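Local coordinates for disulfide isomerase DsbG N-terminal domain-containing protein (Helicobacter pylori, PDB 3TDG) that probably acts as a thioredoxin-fold oxidoreductase of the DsbG type, handling disulfide bonds as a dimeric reductase or isomerase, at residues E51-Q59 / S95-L103; A191-E199 / K232-V241. All coordinates share one frame; numbering follows the deposited sequence.

After helix 33-43 the chain forms the antiparallel sheet that begins with strand 48-54. The loop following that strand meets the start of helix 98-129 in interaction 1, closing a loop that takes in the remaining strands of this sheet. The long helix 98-129 then leads away to the second, mixed sheet, built from strands between 137 and 262. Interaction 2 comes later, where helix 188-206 is met by the loop and first turns of helix 235-249; the chain between them is largely helical. The two closures follow in series, neither nesting nor crossing. Their centres lie about 61 Å apart, on opposite sides of the chain's centre, one in each half of the elongated molecule.

Interaction 1. Residues E51-Q59 / S95-L103; sequences EIKPLKSSQ and SNKSDDVQL
The carboxylate of Asp100 reaches across to the turn after strand 48-54, where its OD1 takes the backbone N-H of Lys56 at 2.9 Å. That bond uses the syn lone pair, on the side of the other oxygen, with an N-H...O angle of 153°. Asp100 CG stands anti to its own carbonyl carbon (chi1 -73°), which carries the carboxylate over the type I beta turn Leu55-Ser58. Beside it, Lys56 bends at chi2 and swings its chain across Asp99, CE coming 3.4 Å from OD1, whereas NZ stays 4.3 Å from that oxygen, beyond a salt bridge.

The contact docks the turn after strand 48-54, and the end of that strand, against the first two turns of the long helix 98-129, within the DsbG N-terminal region. Ser95, just ahead of that helix, forms an ST turn by accepting from Lys97 N, and its OG also shares a 3.1 Å hydrogen bond with Ser57 OG. Leu85 of the second subunit packs on Ser57, so the turn borders the dimer interface. Farther along the helix, Leu103 holds CD2 against Leu55 CD2 at 4.2 Å and alongside Lys53 CB at 4.0 Å.

Interaction 2. Residues A191-E199 / K232-V241; sequences AKKAALIQE and KEPEDLRTKV
The carboxylate of Glu233 lies between two basic side chains: OE2 rests 3.3 Å from Lys192 CB, against the aliphatic part of that chain, while OE1 turns to Arg238. The guanidinium of Arg238 receives Glu233 and Glu235 at its edge, in its own plane, with Glu233 on NE and Glu235 OE1 on NH2; NH1 pairs with Glu242 just beyond the segment. The NE-OE1 bond is 3.0 Å long, and NE meets OE1 from above the Glu233 carboxylate plane, 42° out of it. The carboxylate of Glu199 brings OE2 against Pro234 CG at 3.4 Å. Glu199 reaches the proline with an extended chain, its CG anti to the backbone N (chi1 177°).

Between these polar groups the helices pack through small and branched residues. The axes of segments 191-199 and 235-241 approach to 8.4 Å at an angle of 114°, and the nearest backbones, at Ala195 and Arg238, leave their CA atoms 5.1 Å apart. Val241 is a knob in the hole formed by Ala191, Ala194, Ala195 and Gln198, its CG1 3.6 Å from Ala194 CB. Leu237 adds CD1 at 3.5 Å from Glu199 CB. The contact thus joins two helices of the thioredoxin-fold half, 188-206 and 235-249.

A water links Gln198 OE1 to Lys240 NZ at the far end; Gln198 NE2 is bonded to Tyr135 O, and Lys240 NZ also pairs with Asp134. Lys192 NZ, bonded to Gln231 O, remains 5.1 Å from Glu233 OE2.

Contact between the segments is therefore chiefly van der Waals, with one water bridge, while Glu233 and Glu235 share Arg238 within residues 232-241. That network ties the loop before helix 235-249 to its first turn, and Lys192's positive charge would probably further favour an ionised Glu233.

Interaction 1. Residues E51-Q59 / S95-L103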
ATOM      1  N   GLU A  51       1.406  -3.013 -29.869  1.00 51.55           N
ATOM      2  CA  GLU A  51       2.749  -3.481 -30.192  1.00 52.41           C
ATOM      3  C   GLU A  51       2.789  -5.010 -30.199  1.00 52.35           C
ATOM      4  O   GLU A  51       2.232  -5.659 -29.301  1.00 52.26           O
ATOM      5  CB  GLU A  51       3.723  -2.910 -29.152  1.00 52.50           C
ATOM      6  CG  GLU A  51       5.192  -3.019 -29.485  1.00 55.19           C
ATOM      7  CD  GLU A  51       6.098  -2.696 -28.286  1.00 57.89           C
ATOM      8  OE1 GLU A  51       5.721  -1.869 -27.425  1.00 58.30           O
ATOM      9  OE2 GLU A  51       7.199  -3.277 -28.204  1.00 59.93           O
ATOM     10  N   ILE A  52       3.420  -5.587 -31.218  1.00 52.38           N
ATOM     11  CA  ILE A  52       3.663  -7.039 -31.260  1.00 52.67           C
ATOM     12  C   ILE A  52       5.143  -7.307 -31.537  1.00 53.10           C
ATOM     13  O   ILE A  52       5.702  -6.759 -32.485  1.00 53.60           O
ATOM     14  CB  ILE A  52       2.792  -7.758 -32.328  1.00 52.69           C
ATOM     15  CG1 ILE A  52       1.295  -7.520 -32.077  1.00 53.14           C
ATOM     16  CG2 ILE A  52       3.095  -9.265 -32.358  1.00 52.33           C
ATOM     17  CD1 ILE A  52       0.404  -7.751 -33.324  1.00 54.48           C
ATOM     18  N   LYS A  53       5.778  -8.130 -30.705  1.00 53.23           N
ATOM     19  CA  LYS A  53       7.197  -8.466 -30.855  1.00 53.58           C
ATOM     20  C   LYS A  53       7.430  -9.968 -30.661  1.00 53.82           C
ATOM     21  O   LYS A  53       6.804 -10.576 -29.794  1.00 53.34           O
ATOM     22  CB  LYS A  53       8.057  -7.687 -29.854  1.00 53.53           C
ATOM     23  CG  LYS A  53       8.172  -6.203 -30.126  1.00 54.12           C
ATOM     24  CD  LYS A  53       8.759  -5.934 -31.507  1.00 55.50           C
ATOM     25  CE  LYS A  53       8.576  -4.481 -31.888  1.00 57.08           C
ATOM     26  NZ  LYS A  53       9.028  -3.616 -30.767  1.00 58.03           N
ATOM     27  N   PRO A  54       8.350 -10.567 -31.379  1.00 53.80           N
ATOM     28  CA  PRO A  54       8.611 -11.993 -31.233  1.00 54.17           C
ATOM     29  C   PRO A  54       9.507 -12.314 -30.065  1.00 54.65           C
ATOM     30  O   PRO A  54      10.208 -11.456 -29.626  1.00 54.79           O
ATOM     31  CB  PRO A  54       9.336 -12.323 -32.519  1.00 54.28           C
ATOM     32  CG  PRO A  54       9.982 -11.087 -32.908  1.00 53.90           C
ATOM     33  CD  PRO A  54       9.127  -9.975 -32.463  1.00 54.17           C
ATOM     34  N   LEU A  55       9.480 -13.542 -29.579  1.00 55.55           N
ATOM     35  CA  LEU A  55      10.412 -13.986 -28.559  1.00 56.56           C
ATOM     36  C   LEU A  55      11.376 -15.022 -29.103  1.00 57.57           C
ATOM     37  O   LEU A  55      10.978 -15.969 -29.729  1.00 57.62           O
ATOM     38  CB  LEU A  55       9.686 -14.589 -27.382  1.00 56.32           C
ATOM     39  CG  LEU A  55       8.648 -13.807 -26.610  1.00 55.87           C
ATOM     40  CD1 LEU A  55       8.075 -14.714 -25.589  1.00 55.33           C
ATOM     41  CD2 LEU A  55       9.259 -12.633 -25.975  1.00 54.66           C
ATOM     42  N   LYS A  56      12.656 -14.824 -28.853  1.00 58.46           N
ATOM     43  CA  LYS A  56      13.670 -15.742 -29.309  1.00 59.17           C
ATOM     44  C   LYS A  56      13.389 -17.073 -28.693  1.00 59.60           C
ATOM     45  O   LYS A  56      13.731 -18.109 -29.205  1.00 59.49           O
ATOM     46  CB  LYS A  56      15.032 -15.301 -28.815  1.00 59.51           C
ATOM     47  CG  LYS A  56      15.396 -13.883 -29.100  1.00 60.83           C
ATOM     48  CD  LYS A  56      16.000 -13.744 -30.463  1.00 63.18           C
ATOM     49  CE  LYS A  56      16.885 -12.528 -30.561  1.00 64.86           C
ATOM     50  NZ  LYS A  56      16.954 -12.020 -31.942  1.00 65.44           N
ATOM     51  N   SER A  57      12.741 -17.011 -27.560  1.00 59.68           N
ATOM     52  CA  SER A  57      12.677 -18.103 -26.652  1.00 60.19           C
ATOM     53  C   SER A  57      11.515 -19.068 -26.937  1.00 60.38           C
ATOM     54  O   SER A  57      11.488 -20.182 -26.450  1.00 60.41           O
ATOM     55  CB  SER A  57      12.615 -17.507 -25.264  1.00 60.07           C
ATOM     56  OG  SER A  57      12.488 -18.509 -24.331  1.00 60.91           O
ATOM     57  N   SER A  58      10.574 -18.645 -27.756  1.00 60.75           N
ATOM     58  CA  SER A  58       9.494 -19.515 -28.153  1.00 61.52           C
ATOM     59  C   SER A  58       9.020 -19.244 -29.548  1.00 61.84           C
ATOM     60  O   SER A  58       9.063 -18.145 -30.012  1.00 62.26           O
ATOM     61  CB  SER A  58       8.318 -19.349 -27.230  1.00 61.28           C
ATOM     62  OG  SER A  58       7.196 -19.952 -27.806  1.00 61.65           O
ATOM     63  N   GLN A  59       8.527 -20.255 -30.219  1.00 62.61           N
ATOM     64  CA  GLN A  59       8.030 -20.051 -31.556  1.00 63.45           C
ATOM     65  C   GLN A  59       6.547 -19.760 -31.570  1.00 63.10           C
ATOM     66  O   GLN A  59       6.063 -19.117 -32.459  1.00 63.29           O
ATOM     67  CB  GLN A  59       8.311 -21.271 -32.426  1.00 63.82           C
ATOM     68  CG  GLN A  59       9.757 -21.462 -32.801  1.00 66.20           C
ATOM     69  CD  GLN A  59      10.145 -20.696 -34.050  1.00 70.38           C
ATOM     70  OE1 GLN A  59       9.803 -19.525 -34.207  1.00 71.68           O
ATOM     71  NE2 GLN A  59      10.873 -21.353 -34.941  1.00 70.91           N
ATOM     72  N   SER A  95      14.391 -16.279 -18.885  1.00 45.87           N
ATOM     73  CA  SER A  95      14.686 -17.010 -20.108  1.00 47.32           C
ATOM     74  C   SER A  95      16.175 -17.311 -20.195  1.00 48.55           C
ATOM     75  O   SER A  95      16.992 -16.534 -19.675  1.00 48.47           O
ATOM     76  CB  SER A  95      14.248 -16.199 -21.326  1.00 47.01           C
ATOM     77  OG  SER A  95      14.503 -16.936 -22.502  1.00 47.88           O
ATOM     78  N   ASN A  96      16.533 -18.428 -20.837  1.00 49.60           N
ATOM     79  CA  ASN A  96      17.937 -18.642 -21.203  1.00 51.59           C
ATOM     80  C   ASN A  96      18.383 -17.654 -22.294  1.00 52.32           C
ATOM     81  O   ASN A  96      19.583 -17.477 -22.509  1.00 52.89           O
ATOM     82  CB  ASN A  96      18.219 -20.095 -21.623  1.00 51.82           C
ATOM     83  CG  ASN A  96      17.703 -20.421 -23.030  1.00 53.13           C
ATOM     84  OD1 ASN A  96      16.609 -20.009 -23.420  1.00 53.77           O
ATOM     85  ND2 ASN A  96      18.493 -21.183 -23.786  1.00 53.80           N
ATOM     86  N   LYS A  97      17.423 -17.006 -22.966  1.00 52.67           N
ATOM     87  CA  LYS A  97      17.760 -15.990 -23.974  1.00 53.07           C
ATOM     88  C   LYS A  97      17.756 -14.611 -23.347  1.00 53.22           C
ATOM     89  O   LYS A  97      16.694 -14.070 -22.984  1.00 53.40           O
ATOM     90  CB  LYS A  97      16.818 -16.026 -25.180  1.00 53.07           C
ATOM     91  CG  LYS A  97      16.488 -17.426 -25.682  1.00 55.22           C
ATOM     92  CD  LYS A  97      17.707 -18.126 -26.261  1.00 57.59           C
ATOM     93  CE  LYS A  97      17.710 -18.049 -27.773  1.00 58.48           C
ATOM     94  NZ  LYS A  97      19.106 -18.020 -28.315  1.00 60.72           N
ATOM     95  N   SER A  98      18.953 -14.047 -23.218  1.00 52.97           N
ATOM     96  CA  SER A  98      19.143 -12.712 -22.646  1.00 52.90           C
ATOM     97  C   SER A  98      18.403 -11.576 -23.397  1.00 52.13           C
ATOM     98  O   SER A  98      18.014 -10.577 -22.782  1.00 52.33           O
ATOM     99  CB  SER A  98      20.637 -12.388 -22.545  1.00 52.81           C
ATOM    100  OG  SER A  98      20.830 -11.241 -21.725  1.00 55.28           O
ATOM    101  N   ASP A  99      18.221 -11.728 -24.707  1.00 51.52           N
ATOM    102  CA  ASP A  99      17.482 -10.748 -25.506  1.00 51.34           C
ATOM    103  C   ASP A  99      16.006 -10.644 -25.077  1.00 50.49           C
ATOM    104  O   ASP A  99      15.432  -9.555 -25.067  1.00 50.16           O
ATOM    105  CB  ASP A  99      17.555 -11.086 -26.998  1.00 51.68           C
ATOM    106  CG  ASP A  99      18.954 -10.875 -27.601  1.00 54.37           C
ATOM    107  OD1 ASP A  99      19.361 -11.715 -28.433  1.00 56.48           O
ATOM    108  OD2 ASP A  99      19.636  -9.877 -27.273  1.00 55.63           O
ATOM    109  N   ASP A 100      15.403 -11.777 -24.740  1.00 49.56           N
ATOM    110  CA  ASP A 100      14.000 -11.801 -24.299  1.00 49.19           C
ATOM    111  C   ASP A 100      13.834 -11.144 -22.930  1.00 48.52           C
ATOM    112  O   ASP A 100      12.918 -10.338 -22.746  1.00 47.89           O
ATOM    113  CB  ASP A 100      13.449 -13.224 -24.276  1.00 48.86           C
ATOM    114  CG  ASP A 100      13.201 -13.793 -25.678  1.00 50.07           C
ATOM    115  OD1 ASP A 100      13.273 -13.052 -26.690  1.00 51.88           O
ATOM    116  OD2 ASP A 100      12.900 -15.004 -25.761  1.00 50.26           O
ATOM    117  N   VAL A 101      14.730 -11.491 -21.994  1.00 47.78           N
ATOM    118  CA  VAL A 101      14.808 -10.872 -20.657  1.00 47.24           C
ATOM    119  C   VAL A 101      14.908  -9.354 -20.791  1.00 47.56           C
ATOM    120  O   VAL A 101      14.235  -8.596 -20.058  1.00 46.68           O
ATOM    121  CB  VAL A 101      16.022 -11.421 -19.820  1.00 47.50           C
ATOM    122  CG1 VAL A 101      16.181 -10.659 -18.498  1.00 46.81           C
ATOM    123  CG2 VAL A 101      15.879 -12.916 -19.571  1.00 46.03           C
ATOM    124  N   GLN A 102      15.735  -8.929 -21.748  1.00 47.59           N
ATOM    125  CA  GLN A 102      15.944  -7.519 -22.032  1.00 47.92           C
ATOM    126  C   GLN A 102      14.694  -6.869 -22.643  1.00 47.36           C
ATOM    127  O   GLN A 102      14.277  -5.795 -22.200  1.00 46.76           O
ATOM    128  CB  GLN A 102      17.145  -7.320 -22.960  1.00 48.18           C
ATOM    129  CG  GLN A 102      17.047  -6.049 -23.786  1.00 51.44           C
ATOM    130  CD  GLN A 102      18.365  -5.586 -24.343  1.00 57.01           C
ATOM    131  OE1 GLN A 102      19.008  -6.288 -25.146  1.00 59.55           O
ATOM    132  NE2 GLN A 102      18.780  -4.387 -23.933  1.00 56.69           N
ATOM    133  N   LEU A 103      14.136  -7.508 -23.675  1.00 46.23           N
ATOM    134  CA  LEU A 103      12.904  -7.024 -24.309  1.00 45.78           C
ATOM    135  C   LEU A 103      11.805  -6.779 -23.270  1.00 44.84           C
ATOM    136  O   LEU A 103      11.207  -5.703 -23.242  1.00 45.12           O
ATOM    137  CB  LEU A 103      12.400  -8.006 -25.361  1.00 45.43           C
ATOM    138  CG  LEU A 103      11.028  -7.650 -25.982  1.00 46.84           C
ATOM    139  CD1 LEU A 103      11.074  -6.348 -26.767  1.00 44.98           C
ATOM    140  CD2 LEU A 103      10.559  -8.790 -26.876  1.00 47.60           C
TER

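Interaction 2. Residues A191-E199 / K232-V241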
ATOM      1  N   ALA A 191      -5.720  32.811   2.493  1.00 38.74           N
ATOM      2  CA  ALA A 191      -7.099  32.364   2.684  1.00 39.06           C
ATOM      3  C   ALA A 191      -8.079  33.548   2.669  1.00 39.32           C
ATOM      4  O   ALA A 191      -9.118  33.519   1.990  1.00 39.49           O
ATOM      5  CB  ALA A 191      -7.214  31.547   3.984  1.00 38.87           C
ATOM      6  N   LYS A 192      -7.715  34.608   3.382  1.00 39.19           N
ATOM      7  CA  LYS A 192      -8.537  35.807   3.449  1.00 39.61           C
ATOM      8  C   LYS A 192      -8.687  36.486   2.096  1.00 38.57           C
ATOM      9  O   LYS A 192      -9.780  36.870   1.701  1.00 38.90           O
ATOM     10  CB  LYS A 192      -7.932  36.767   4.481  1.00 40.26           C
ATOM     11  CG  LYS A 192      -8.728  38.012   4.715  1.00 43.56           C
ATOM     12  CD  LYS A 192      -8.402  38.615   6.097  1.00 49.01           C
ATOM     13  CE  LYS A 192      -8.743  40.108   6.123  1.00 52.21           C
ATOM     14  NZ  LYS A 192     -10.059  40.422   5.449  1.00 54.83           N
ATOM     15  N   LYS A 193      -7.589  36.642   1.374  1.00 38.02           N
ATOM     16  CA  LYS A 193      -7.676  37.186   0.033  1.00 36.87           C
ATOM     17  C   LYS A 193      -8.469  36.271  -0.903  1.00 35.92           C
ATOM     18  O   LYS A 193      -9.283  36.740  -1.681  1.00 35.28           O
ATOM     19  CB  LYS A 193      -6.275  37.472  -0.521  1.00 37.56           C
ATOM     20  CG  LYS A 193      -5.654  38.769   0.046  1.00 38.92           C
ATOM     21  CD  LYS A 193      -4.523  39.283  -0.831  1.00 41.57           C
ATOM     22  CE  LYS A 193      -3.915  40.608  -0.261  1.00 41.80           C
ATOM     23  NZ  LYS A 193      -2.884  41.151  -1.185  1.00 41.58           N
ATOM     24  N   ALA A 194      -8.222  34.965  -0.843  1.00 35.68           N
ATOM     25  CA  ALA A 194      -9.017  34.013  -1.649  1.00 35.57           C
ATOM     26  C   ALA A 194     -10.520  34.159  -1.361  1.00 35.76           C
ATOM     27  O   ALA A 194     -11.331  34.179  -2.288  1.00 36.31           O
ATOM     28  CB  ALA A 194      -8.546  32.560  -1.387  1.00 34.84           C
ATOM     29  N   ALA A 195     -10.877  34.297  -0.077  1.00 35.95           N
ATOM     30  CA  ALA A 195     -12.282  34.528   0.340  1.00 36.47           C
ATOM     31  C   ALA A 195     -12.902  35.781  -0.263  1.00 36.74           C
ATOM     32  O   ALA A 195     -14.025  35.753  -0.766  1.00 36.79           O
ATOM     33  CB  ALA A 195     -12.403  34.546   1.895  1.00 36.15           C
ATOM     34  N   LEU A 196     -12.157  36.883  -0.221  1.00 37.86           N
ATOM     35  CA  LEU A 196     -12.599  38.160  -0.772  1.00 37.79           C
ATOM     36  C   LEU A 196     -12.759  38.057  -2.272  1.00 37.09           C
ATOM     37  O   LEU A 196     -13.688  38.625  -2.858  1.00 36.73           O
ATOM     38  CB  LEU A 196     -11.569  39.267  -0.433  1.00 38.55           C
ATOM     39  CG  LEU A 196     -11.378  39.654   1.049  1.00 41.73           C
ATOM     40  CD1 LEU A 196     -10.133  40.572   1.279  1.00 44.11           C
ATOM     41  CD2 LEU A 196     -12.624  40.322   1.623  1.00 41.90           C
ATOM     42  N   ILE A 197     -11.840  37.335  -2.913  1.00 36.80           N
ATOM     43  CA  ILE A 197     -11.958  37.082  -4.335  1.00 36.07           C
ATOM     44  C   ILE A 197     -13.251  36.299  -4.658  1.00 36.25           C
ATOM     45  O   ILE A 197     -13.947  36.632  -5.619  1.00 36.59           O
ATOM     46  CB  ILE A 197     -10.657  36.432  -4.948  1.00 36.89           C
ATOM     47  CG1 ILE A 197      -9.580  37.510  -5.178  1.00 36.66           C
ATOM     48  CG2 ILE A 197     -10.956  35.768  -6.318  1.00 35.12           C
ATOM     49  CD1 ILE A 197      -8.135  36.997  -5.173  1.00 34.61           C
ATOM     50  N   GLN A 198     -13.565  35.274  -3.869  1.00 36.64           N
ATOM     51  CA  GLN A 198     -14.799  34.484  -4.072  1.00 37.52           C
ATOM     52  C   GLN A 198     -16.014  35.419  -3.928  1.00 38.33           C
ATOM     53  O   GLN A 198     -16.938  35.387  -4.745  1.00 38.05           O
ATOM     54  CB  GLN A 198     -14.909  33.344  -3.042  1.00 36.75           C
ATOM     55  CG  GLN A 198     -14.028  32.117  -3.319  1.00 37.32           C
ATOM     56  CD  GLN A 198     -14.310  31.525  -4.676  1.00 35.27           C
ATOM     57  OE1 GLN A 198     -15.450  31.225  -4.995  1.00 37.26           O
ATOM     58  NE2 GLN A 198     -13.283  31.406  -5.504  1.00 33.93           N
ATOM     59  N   GLU A 199     -16.006  36.241  -2.879  1.00 39.23           N
ATOM     60  CA  GLU A 199     -17.130  37.165  -2.626  1.00 41.15           C
ATOM     61  C   GLU A 199     -17.270  38.160  -3.756  1.00 40.79           C
ATOM     62  O   GLU A 199     -18.352  38.375  -4.269  1.00 40.66           O
ATOM     63  CB  GLU A 199     -16.937  37.880  -1.291  1.00 41.49           C
ATOM     64  CG  GLU A 199     -18.008  38.923  -0.938  1.00 46.37           C
ATOM     65  CD  GLU A 199     -17.798  39.464   0.475  1.00 51.09           C
ATOM     66  OE1 GLU A 199     -16.786  40.157   0.708  1.00 52.64           O
ATOM     67  OE2 GLU A 199     -18.620  39.157   1.366  1.00 55.04           O
ATOM     68  N   LYS A 232     -13.397  43.525   5.762  1.00 67.90           N
ATOM     69  CA  LYS A 232     -14.114  42.526   6.552  1.00 68.78           C
ATOM     70  C   LYS A 232     -14.194  41.233   5.757  1.00 68.69           C
ATOM     71  O   LYS A 232     -14.559  41.241   4.586  1.00 68.77           O
ATOM     72  CB  LYS A 232     -15.499  43.019   6.976  1.00 68.94           C
ATOM     73  CG  LYS A 232     -15.464  43.798   8.293  1.00 70.49           C
ATOM     74  CD  LYS A 232     -16.711  44.633   8.496  1.00 72.14           C
ATOM     75  CE  LYS A 232     -16.476  45.663   9.580  1.00 72.47           C
ATOM     76  NZ  LYS A 232     -17.718  46.429   9.843  1.00 73.57           N
ATOM     77  N   GLU A 233     -13.820  40.139   6.409  1.00 68.96           N
ATOM     78  CA  GLU A 233     -13.689  38.839   5.765  1.00 69.15           C
ATOM     79  C   GLU A 233     -14.949  38.007   5.976  1.00 68.51           C
ATOM     80  O   GLU A 233     -15.297  37.716   7.120  1.00 68.74           O
ATOM     81  CB  GLU A 233     -12.484  38.097   6.349  1.00 69.49           C
ATOM     82  CG  GLU A 233     -12.248  36.724   5.740  1.00 71.26           C
ATOM     83  CD  GLU A 233     -11.452  35.818   6.653  1.00 73.92           C
ATOM     84  OE1 GLU A 233     -11.949  35.469   7.752  1.00 74.19           O
ATOM     85  OE2 GLU A 233     -10.328  35.441   6.262  1.00 76.20           O
ATOM     86  N   PRO A 234     -15.639  37.625   4.878  1.00 67.76           N
ATOM     87  CA  PRO A 234     -16.813  36.745   5.000  1.00 67.02           C
ATOM     88  C   PRO A 234     -16.434  35.343   5.508  1.00 66.53           C
ATOM     89  O   PRO A 234     -15.576  34.660   4.914  1.00 66.45           O
ATOM     90  CB  PRO A 234     -17.385  36.711   3.575  1.00 66.94           C
ATOM     91  CG  PRO A 234     -16.244  37.103   2.694  1.00 67.38           C
ATOM     92  CD  PRO A 234     -15.432  38.081   3.491  1.00 67.75           C
ATOM     93  N   GLU A 235     -17.071  34.941   6.610  1.00 65.56           N
ATOM     94  CA  GLU A 235     -16.721  33.731   7.365  1.00 64.84           C
ATOM     95  C   GLU A 235     -16.998  32.451   6.601  1.00 63.54           C
ATOM     96  O   GLU A 235     -16.158  31.545   6.566  1.00 63.14           O
ATOM     97  CB  GLU A 235     -17.509  33.680   8.674  1.00 65.33           C
ATOM     98  CG  GLU A 235     -16.727  33.096   9.831  1.00 67.93           C
ATOM     99  CD  GLU A 235     -15.921  34.155  10.571  1.00 71.31           C
ATOM    100  OE1 GLU A 235     -14.890  33.800  11.187  1.00 72.96           O
ATOM    101  OE2 GLU A 235     -16.322  35.346  10.538  1.00 72.56           O
ATOM    102  N   ASP A 236     -18.206  32.384   6.038  1.00 62.18           N
ATOM    103  CA  ASP A 236     -18.671  31.276   5.207  1.00 60.85           C
ATOM    104  C   ASP A 236     -17.681  30.977   4.073  1.00 59.33           C
ATOM    105  O   ASP A 236     -17.287  29.825   3.864  1.00 58.76           O
ATOM    106  CB  ASP A 236     -20.048  31.613   4.617  1.00 61.27           C
ATOM    107  CG  ASP A 236     -20.115  33.037   4.017  1.00 63.26           C
ATOM    108  OD1 ASP A 236     -19.434  33.967   4.525  1.00 65.05           O
ATOM    109  OD2 ASP A 236     -20.859  33.234   3.028  1.00 64.67           O
ATOM    110  N   LEU A 237     -17.269  32.026   3.364  1.00 57.07           N
ATOM    111  CA  LEU A 237     -16.393  31.854   2.220  1.00 55.31           C
ATOM    112  C   LEU A 237     -14.989  31.421   2.630  1.00 54.51           C
ATOM    113  O   LEU A 237     -14.359  30.652   1.906  1.00 53.85           O
ATOM    114  CB  LEU A 237     -16.369  33.107   1.347  1.00 54.68           C
ATOM    115  CG  LEU A 237     -17.695  33.418   0.644  1.00 54.75           C
ATOM    116  CD1 LEU A 237     -17.597  34.707  -0.107  1.00 53.11           C
ATOM    117  CD2 LEU A 237     -18.150  32.306  -0.299  1.00 55.08           C
ATOM    118  N   ARG A 238     -14.515  31.877   3.793  1.00 53.67           N
ATOM    119  CA  ARG A 238     -13.188  31.473   4.259  1.00 53.60           C
ATOM    120  C   ARG A 238     -13.134  29.970   4.493  1.00 52.71           C
ATOM    121  O   ARG A 238     -12.163  29.329   4.111  1.00 52.79           O
ATOM    122  CB  ARG A 238     -12.717  32.231   5.505  1.00 54.09           C
ATOM    123  CG  ARG A 238     -11.170  32.331   5.588  1.00 57.31           C
ATOM    124  CD  ARG A 238     -10.570  32.103   6.994  1.00 62.09           C
ATOM    125  NE  ARG A 238     -11.481  32.497   8.074  1.00 66.54           N
ATOM    126  CZ  ARG A 238     -12.013  31.655   8.962  1.00 68.16           C
ATOM    127  NH1 ARG A 238     -11.708  30.358   8.924  1.00 69.12           N
ATOM    128  NH2 ARG A 238     -12.844  32.109   9.897  1.00 68.22           N
ATOM    129  N   THR A 239     -14.187  29.411   5.089  1.00 51.49           N
ATOM    130  CA  THR A 239     -14.300  27.962   5.283  1.00 50.20           C
ATOM    131  C   THR A 239     -14.341  27.192   3.951  1.00 48.88           C
ATOM    132  O   THR A 239     -13.696  26.154   3.814  1.00 48.70           O
ATOM    133  CB  THR A 239     -15.542  27.608   6.131  1.00 50.45           C
ATOM    134  OG1 THR A 239     -15.531  28.400   7.324  1.00 52.61           O
ATOM    135  CG2 THR A 239     -15.552  26.123   6.513  1.00 50.19           C
ATOM    136  N   LYS A 240     -15.104  27.704   2.987  1.00 47.14           N
ATOM    137  CA  LYS A 240     -15.151  27.138   1.642  1.00 46.02           C
ATOM    138  C   LYS A 240     -13.755  27.160   0.984  1.00 44.98           C
ATOM    139  O   LYS A 240     -13.314  26.161   0.391  1.00 43.52           O
ATOM    140  CB  LYS A 240     -16.157  27.896   0.777  1.00 46.00           C
ATOM    141  CG  LYS A 240     -16.417  27.217  -0.537  1.00 46.61           C
ATOM    142  CD  LYS A 240     -17.195  28.086  -1.491  1.00 48.82           C
ATOM    143  CE  LYS A 240     -17.953  27.191  -2.466  1.00 49.56           C
ATOM    144  NZ  LYS A 240     -18.559  27.934  -3.598  1.00 52.25           N
ATOM    145  N   VAL A 241     -13.070  28.299   1.108  1.00 43.96           N
ATOM    146  CA  VAL A 241     -11.670  28.421   0.677  1.00 42.56           C
ATOM    147  C   VAL A 241     -10.781  27.378   1.362  1.00 42.93           C
ATOM    148  O   VAL A 241     -10.005  26.685   0.685  1.00 41.65           O
ATOM    149  CB  VAL A 241     -11.110  29.857   0.901  1.00 42.71           C
ATOM    150  CG1 VAL A 241      -9.584  29.885   0.795  1.00 39.67           C
ATOM    151  CG2 VAL A 241     -11.745  30.830  -0.101  1.00 41.26           C
TER
HETATM  152  O   HOH W   1     -17.535  30.465  -3.595  1.00 47.89           O